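Local coordinates for glycine cleavage system transcriptional repressor, putative (Vibrio cholerae, PDB 1U8S), which is a putative transcriptional repressor of the glycine cleavage system with two ACT domains, a fold that commonly binds small regulatory ligands, at residues B[105-110]-B[124-129]; B[92-97]-B[112-117]. All coordinates share one frame; numbering follows the deposited sequence.

Contact 1 (B[105-110]-B[124-129]); sequences GLTEKF and LSAQTI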
loop_
_atom_site.group_PDB
_atom_site.type_symbol
_atom_site.label_atom_id
_atom_site.label_comp_id
_atom_site.label_asym_id
_atom_site.label_seq_id
_atom_site.Cartn_x
_atom_site.Cartn_y
_atom_site.Cartn_z
ATOM N N GLY B 105 -10.058 11.338 -19.472
ATOM C CA GLY B 105 -10.639 10.050 -19.114
ATOM C C GLY B 105 -9.880 8.792 -19.480
ATOM O O GLY B 105 -10.461 7.710 -19.542
ATOM N N LEU B 106 -8.577 8.938 -19.692
ATOM C CA LEU B 106 -7.699 7.842 -20.074
ATOM C C LEU B 106 -7.335 6.865 -18.952
ATOM O O LEU B 106 -7.353 5.643 -19.156
ATOM C CB LEU B 106 -6.414 8.420 -20.667
ATOM C CG LEU B 106 -5.492 7.455 -21.408
ATOM C CD1 LEU B 106 -6.172 7.014 -22.697
ATOM C CD2 LEU B 106 -4.165 8.141 -21.701
ATOM N N THR B 107 -6.998 7.389 -17.776
ATOM C CA THR B 107 -6.612 6.530 -16.667
ATOM C C THR B 107 -7.670 5.493 -16.309
ATOM O O THR B 107 -7.351 4.319 -16.146
ATOM C CB THR B 107 -6.263 7.341 -15.392
ATOM O OG1 THR B 107 -5.159 8.211 -15.661
ATOM C CG2 THR B 107 -5.869 6.396 -14.258
ATOM N N GLU B 108 -8.929 5.909 -16.195
ATOM C CA GLU B 108 -9.996 4.975 -15.831
ATOM C C GLU B 108 -10.257 3.910 -16.897
ATOM O O GLU B 108 -10.912 2.899 -16.632
ATOM C CB GLU B 108 -11.282 5.739 -15.505
ATOM C CG GLU B 108 -11.642 6.794 -16.525
ATOM C CD GLU B 108 -11.389 8.207 -16.022
ATOM O OE1 GLU B 108 -10.238 8.504 -15.620
ATOM O OE2 GLU B 108 -12.346 9.018 -16.039
ATOM N N LYS B 109 -9.747 4.143 -18.102
ATOM C CA LYS B 109 -9.879 3.184 -19.199
ATOM C C LYS B 109 -8.965 2.013 -18.854
ATOM O O LYS B 109 -9.311 0.849 -19.040
ATOM C CB LYS B 109 -9.418 3.823 -20.513
ATOM C CG LYS B 109 -10.384 4.850 -21.076
ATOM C CD LYS B 109 -11.249 4.244 -22.172
ATOM C CE LYS B 109 -12.468 5.095 -22.445
ATOM N NZ LYS B 109 -12.091 6.529 -22.420
ATOM N N PHE B 110 -7.791 2.341 -18.324
ATOM C CA PHE B 110 -6.815 1.333 -17.955
ATOM C C PHE B 110 -7.121 0.607 -16.668
ATOM O O PHE B 110 -6.791 -0.567 -16.543
ATOM C CB PHE B 110 -5.423 1.948 -17.963
ATOM C CG PHE B 110 -4.888 2.142 -19.357
ATOM C CD1 PHE B 110 -4.454 1.043 -20.106
ATOM C CD2 PHE B 110 -4.925 3.393 -19.972
ATOM C CE1 PHE B 110 -4.078 1.182 -21.433
ATOM C CE2 PHE B 110 -4.547 3.541 -21.309
ATOM C CZ PHE B 110 -4.125 2.432 -22.039
ATOM N N LEU B 124 -0.872 2.736 -8.579
ATOM C CA LEU B 124 -1.173 3.498 -9.770
ATOM C C LEU B 124 -0.661 4.919 -9.637
ATOM O O LEU B 124 -0.484 5.422 -8.540
ATOM C CB LEU B 124 -2.691 3.489 -9.997
ATOM C CG LEU B 124 -3.311 4.184 -11.210
ATOM C CD1 LEU B 124 -4.693 3.606 -11.499
ATOM C CD2 LEU B 124 -3.392 5.678 -10.949
ATOM N N SER B 125 -0.393 5.539 -10.774
ATOM C CA SER B 125 0.058 6.919 -10.851
ATOM C C SER B 125 -0.369 7.386 -12.245
ATOM O O SER B 125 -0.196 6.665 -13.232
ATOM C CB SER B 125 1.581 7.033 -10.689
ATOM O OG SER B 125 2.292 6.644 -11.859
ATOM N N ALA B 126 -0.969 8.571 -12.304
ATOM C CA ALA B 126 -1.428 9.168 -13.552
ATOM C C ALA B 126 -1.126 10.643 -13.371
ATOM O O ALA B 126 -1.679 11.286 -12.486
ATOM C CB ALA B 126 -2.919 8.939 -13.721
ATOM N N GLN B 127 -0.250 11.185 -14.205
ATOM C CA GLN B 127 0.135 12.576 -14.049
ATOM C C GLN B 127 0.703 13.202 -15.305
ATOM O O GLN B 127 1.155 12.517 -16.211
ATOM C CB GLN B 127 1.185 12.677 -12.930
ATOM C CG GLN B 127 2.527 12.039 -13.283
ATOM C CD GLN B 127 3.360 11.671 -12.062
ATOM O OE1 GLN B 127 3.638 12.514 -11.209
ATOM N NE2 GLN B 127 3.768 10.399 -11.979
ATOM N N THR B 128 0.672 14.524 -15.338
ATOM C CA THR B 128 1.219 15.292 -16.445
ATOM C C THR B 128 2.671 15.557 -16.036
ATOM O O THR B 128 2.926 15.931 -14.892
ATOM C CB THR B 128 0.497 16.639 -16.592
ATOM O OG1 THR B 128 -0.886 16.418 -16.898
ATOM C CG2 THR B 128 1.146 17.470 -17.684
ATOM N N ILE B 129 3.616 15.359 -16.953
ATOM C CA ILE B 129 5.026 15.579 -16.644
ATOM C C ILE B 129 5.507 16.956 -17.114
ATOM O O ILE B 129 4.945 17.524 -18.054
ATOM C CB ILE B 129 5.914 14.498 -17.298
ATOM C CG1 ILE B 129 5.284 13.115 -17.116
ATOM C CG2 ILE B 129 7.298 14.497 -16.643
ATOM C CD1 ILE B 129 5.231 12.640 -15.674
#
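No flat group enters the touching surface where Thr107 meets Ala126 and Leu124, so there is no ring face or edge to assign across it. Phe110 has the one aromatic ring in the two segments, and that ring turns away from 124-129, toward Phe162, Leu165 and Cys166 of helix 155-168. Thr107 carries the contact with both of its branches. The hydroxyl lies beside the backbone N (chi1 -61°), which sets OG1 against the methyl of Ala126, and Thr107 OG1 to Ala126 CB is a tight 3.1 Å. The methyl, anti to the backbone N, also reaches Ala126, with Thr107 CG2 3.9 Å from Ala126 CB. It further meets the fork of Leu124: Thr107 CG2 stands 4.1 Å from Leu124 CD1 and 4.2 Å from Leu124 CD2, the two side chains meeting at a slant. No hydrogen bond crosses between the segments, and all three touching residues are buried. In the ACT fold this places the start of helix 107-116 on the helix-covered face of strand 120-128. Phe141 and Ile143 of strand 141-149 also touch Thr107. Val24 of the second subunit packs on Thr107 and Ser37 of that subunit hydrogen-bonds Leu124 O, so the contact is part of the interface between the subunits.

Contact 2 (B[92-97]-B[112-117]); sequences YTVEVY and QFFAQR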
loop_
_atom_site.group_PDB
_atom_site.type_symbol
_atom_site.label_atom_id
_atom_site.label_comp_id
_atom_site.label_asym_id
_atom_site.label_seq_id
_atom_site.Cartn_x
_atom_site.Cartn_y
_atom_site.Cartn_z
ATOM N N TYR B 92 2.616 -13.349 -10.516
ATOM C CA TYR B 92 3.294 -12.316 -11.266
ATOM C C TYR B 92 2.807 -10.947 -10.896
ATOM O O TYR B 92 1.740 -10.773 -10.300
ATOM C CB TYR B 92 3.082 -12.499 -12.763
ATOM C CG TYR B 92 3.792 -13.681 -13.362
ATOM C CD1 TYR B 92 5.045 -13.541 -13.961
ATOM C CD2 TYR B 92 3.193 -14.935 -13.371
ATOM C CE1 TYR B 92 5.681 -14.634 -14.566
ATOM C CE2 TYR B 92 3.815 -16.031 -13.967
ATOM C CZ TYR B 92 5.053 -15.877 -14.566
ATOM O OH TYR B 92 5.633 -16.964 -15.183
ATOM N N THR B 93 3.627 -9.980 -11.260
ATOM C CA THR B 93 3.336 -8.584 -11.052
ATOM C C THR B 93 3.489 -8.024 -12.440
ATOM O O THR B 93 4.551 -8.148 -13.042
ATOM C CB THR B 93 4.385 -7.883 -10.146
ATOM O OG1 THR B 93 4.154 -8.224 -8.777
ATOM C CG2 THR B 93 4.301 -6.367 -10.314
ATOM N N VAL B 94 2.429 -7.448 -12.975
ATOM C CA VAL B 94 2.545 -6.852 -14.286
ATOM C C VAL B 94 2.665 -5.366 -14.030
ATOM O O VAL B 94 1.915 -4.804 -13.228
ATOM C CB VAL B 94 1.301 -7.126 -15.176
ATOM C CG1 VAL B 94 0.907 -8.584 -15.068
ATOM C CG2 VAL B 94 0.145 -6.245 -14.766
ATOM N N GLU B 95 3.637 -4.740 -14.676
ATOM C CA GLU B 95 3.825 -3.309 -14.553
ATOM C C GLU B 95 3.451 -2.723 -15.904
ATOM O O GLU B 95 3.962 -3.156 -16.932
ATOM C CB GLU B 95 5.279 -2.974 -14.254
ATOM C CG GLU B 95 5.851 -3.738 -13.101
ATOM C CD GLU B 95 7.294 -3.365 -12.832
ATOM O OE1 GLU B 95 8.040 -3.102 -13.806
ATOM O OE2 GLU B 95 7.684 -3.346 -11.646
ATOM N N VAL B 96 2.551 -1.749 -15.904
ATOM C CA VAL B 96 2.128 -1.124 -17.146
ATOM C C VAL B 96 2.552 0.333 -17.170
ATOM O O VAL B 96 2.592 0.995 -16.131
ATOM C CB VAL B 96 0.596 -1.198 -17.314
ATOM C CG1 VAL B 96 0.144 -0.224 -18.376
ATOM C CG2 VAL B 96 0.190 -2.601 -17.693
ATOM N N TYR B 97 2.876 0.824 -18.360
ATOM C CA TYR B 97 3.274 2.211 -18.518
ATOM C C TYR B 97 2.643 2.764 -19.784
ATOM O O TYR B 97 2.959 2.334 -20.893
ATOM C CB TYR B 97 4.792 2.343 -18.599
ATOM C CG TYR B 97 5.239 3.708 -18.163
ATOM C CD1 TYR B 97 5.172 4.075 -16.821
ATOM C CD2 TYR B 97 5.658 4.668 -19.090
ATOM C CE1 TYR B 97 5.508 5.370 -16.397
ATOM C CE2 TYR B 97 5.996 5.970 -18.680
ATOM C CZ TYR B 97 5.917 6.309 -17.328
ATOM O OH TYR B 97 6.247 7.570 -16.893
ATOM N N GLN B 112 -10.155 0.113 -15.743
ATOM C CA GLN B 112 -11.270 -0.720 -16.188
ATOM C C GLN B 112 -10.730 -1.974 -16.890
ATOM O O GLN B 112 -11.293 -3.065 -16.767
ATOM C CB GLN B 112 -12.169 0.076 -17.137
ATOM C CG GLN B 112 -13.462 -0.614 -17.566
ATOM C CD GLN B 112 -14.445 -0.871 -16.415
ATOM O OE1 GLN B 112 -15.670 -0.816 -16.611
ATOM N NE2 GLN B 112 -13.920 -1.169 -15.219
ATOM N N PHE B 113 -9.631 -1.813 -17.620
ATOM C CA PHE B 113 -9.006 -2.926 -18.326
ATOM C C PHE B 113 -8.700 -4.060 -17.354
ATOM O O PHE B 113 -8.872 -5.235 -17.685
ATOM C CB PHE B 113 -7.704 -2.460 -18.979
ATOM C CG PHE B 113 -6.900 -3.571 -19.606
ATOM C CD1 PHE B 113 -7.284 -4.130 -20.821
ATOM C CD2 PHE B 113 -5.754 -4.051 -18.978
ATOM C CE1 PHE B 113 -6.544 -5.144 -21.406
ATOM C CE2 PHE B 113 -4.995 -5.072 -19.551
ATOM C CZ PHE B 113 -5.392 -5.619 -20.770
ATOM N N PHE B 114 -8.232 -3.707 -16.161
ATOM C CA PHE B 114 -7.909 -4.713 -15.161
ATOM C C PHE B 114 -9.138 -5.203 -14.428
ATOM O O PHE B 114 -9.196 -6.356 -14.015
ATOM C CB PHE B 114 -6.877 -4.164 -14.181
ATOM C CG PHE B 114 -5.541 -3.936 -14.809
ATOM C CD1 PHE B 114 -4.817 -5.009 -15.318
ATOM C CD2 PHE B 114 -5.039 -2.652 -14.965
ATOM C CE1 PHE B 114 -3.612 -4.807 -15.983
ATOM C CE2 PHE B 114 -3.832 -2.434 -15.629
ATOM C CZ PHE B 114 -3.117 -3.509 -16.141
ATOM N N ALA B 115 -10.127 -4.338 -14.260
ATOM C CA ALA B 115 -11.341 -4.770 -13.587
ATOM C C ALA B 115 -12.054 -5.793 -14.475
ATOM O O ALA B 115 -12.450 -6.858 -13.999
ATOM C CB ALA B 115 -12.249 -3.593 -13.307
ATOM N N GLN B 116 -12.202 -5.484 -15.760
ATOM C CA GLN B 116 -12.866 -6.396 -16.691
ATOM C C GLN B 116 -12.230 -7.784 -16.635
ATOM O O GLN B 116 -12.889 -8.794 -16.859
ATOM C CB GLN B 116 -12.776 -5.853 -18.118
ATOM C CG GLN B 116 -13.562 -4.581 -18.337
ATOM C CD GLN B 116 -13.188 -3.870 -19.620
ATOM O OE1 GLN B 116 -12.007 -3.634 -19.893
ATOM N NE2 GLN B 116 -14.191 -3.506 -20.412
ATOM N N ARG B 117 -10.943 -7.829 -16.323
ATOM C CA ARG B 117 -10.254 -9.097 -16.257
ATOM C C ARG B 117 -10.081 -9.613 -14.832
ATOM O O ARG B 117 -9.417 -10.626 -14.608
ATOM C CB ARG B 117 -8.910 -8.970 -16.968
ATOM C CG ARG B 117 -9.078 -8.724 -18.469
ATOM C CD ARG B 117 -7.873 -8.037 -19.110
ATOM N NE ARG B 117 -8.036 -7.993 -20.555
ATOM C CZ ARG B 117 -8.969 -7.284 -21.193
ATOM N NH1 ARG B 117 -9.840 -6.528 -20.517
ATOM N NH2 ARG B 117 -9.045 -7.358 -22.519
#
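This is apolar helix-on-sheet packing in the core of an ACT domain: Phe114, near the end of helix 107-116, rests on Val94 and Val96 of strand 92-100. The spacing supports that reading, since the closest pair of CA atoms, Val94 CA and Phe114 CA, is 10.7 Å apart and the gap is bridged by side chains, with no hydrogen bond crossing it. Val94 and Val96, two positions apart on the strand, both face the helix, whereas Glu95 between them points away. Phe114 CG is anti to the carbonyl carbon (chi1 -68°), which sends the ring out from the helix to the strand. Its far end does the touching: Phe114 CZ is 3.8 Å from Val96 CG2, which sits at the ring edge near the plane, and Phe114 CE1 is 4.2 Å from Val94 CG2, which approaches obliquely.

The neighbouring ring braces Phe114 from one face. Phe113 turns an edge to it, with Phe113 CD2 3.7 Å above the centre of the Phe114 ring. Phe113 in turn has Arg117 CD over one of its faces, 3.8 Å above the plane. Arg117 folds back on Phe113, its guanidinium face against Phe113 CE1, which lies 3.2 Å above the guanidinium plane. Arg117 NH1 also bonds Phe113 O, a long, bent link of 3.3 Å and 143°; it arrives in the carbonyl plane on a lone pair, but the oxygen is tilted 26° from the guanidinium plane. A salt bridge to Glu161 gives the same guanidinium a second partner.

Around this core, Phe162 of helix 155-168 touches both Val96 and Phe113, and Phe177 of strand 172-179 packs on Val94. Phe114 also meets Ile145 of strand 141-149, so this end of the helix is seated over the two inner strands, 92-100 and 141-149.

Contacts 1 and 2 use opposite ends of helix 107-116 to lay it on one four-stranded sheet, their centres about 13 Å apart. Together they span a beta-alpha-beta crossover of the ACT fold, from strand 92-100 through the helix to strand 120-128, with strand 141-149 lying between the two parallel strands. Both are buried and neither has a hydrogen bond across its segments, but the chemistry follows position. Contact 2 sits on an inner strand and is aromatic against valine, closed in by helix 155-168. Contact 1 lies on a strand outermost within the chain, has no ring, sets a threonine against alanine and leucine, and meets the second subunit.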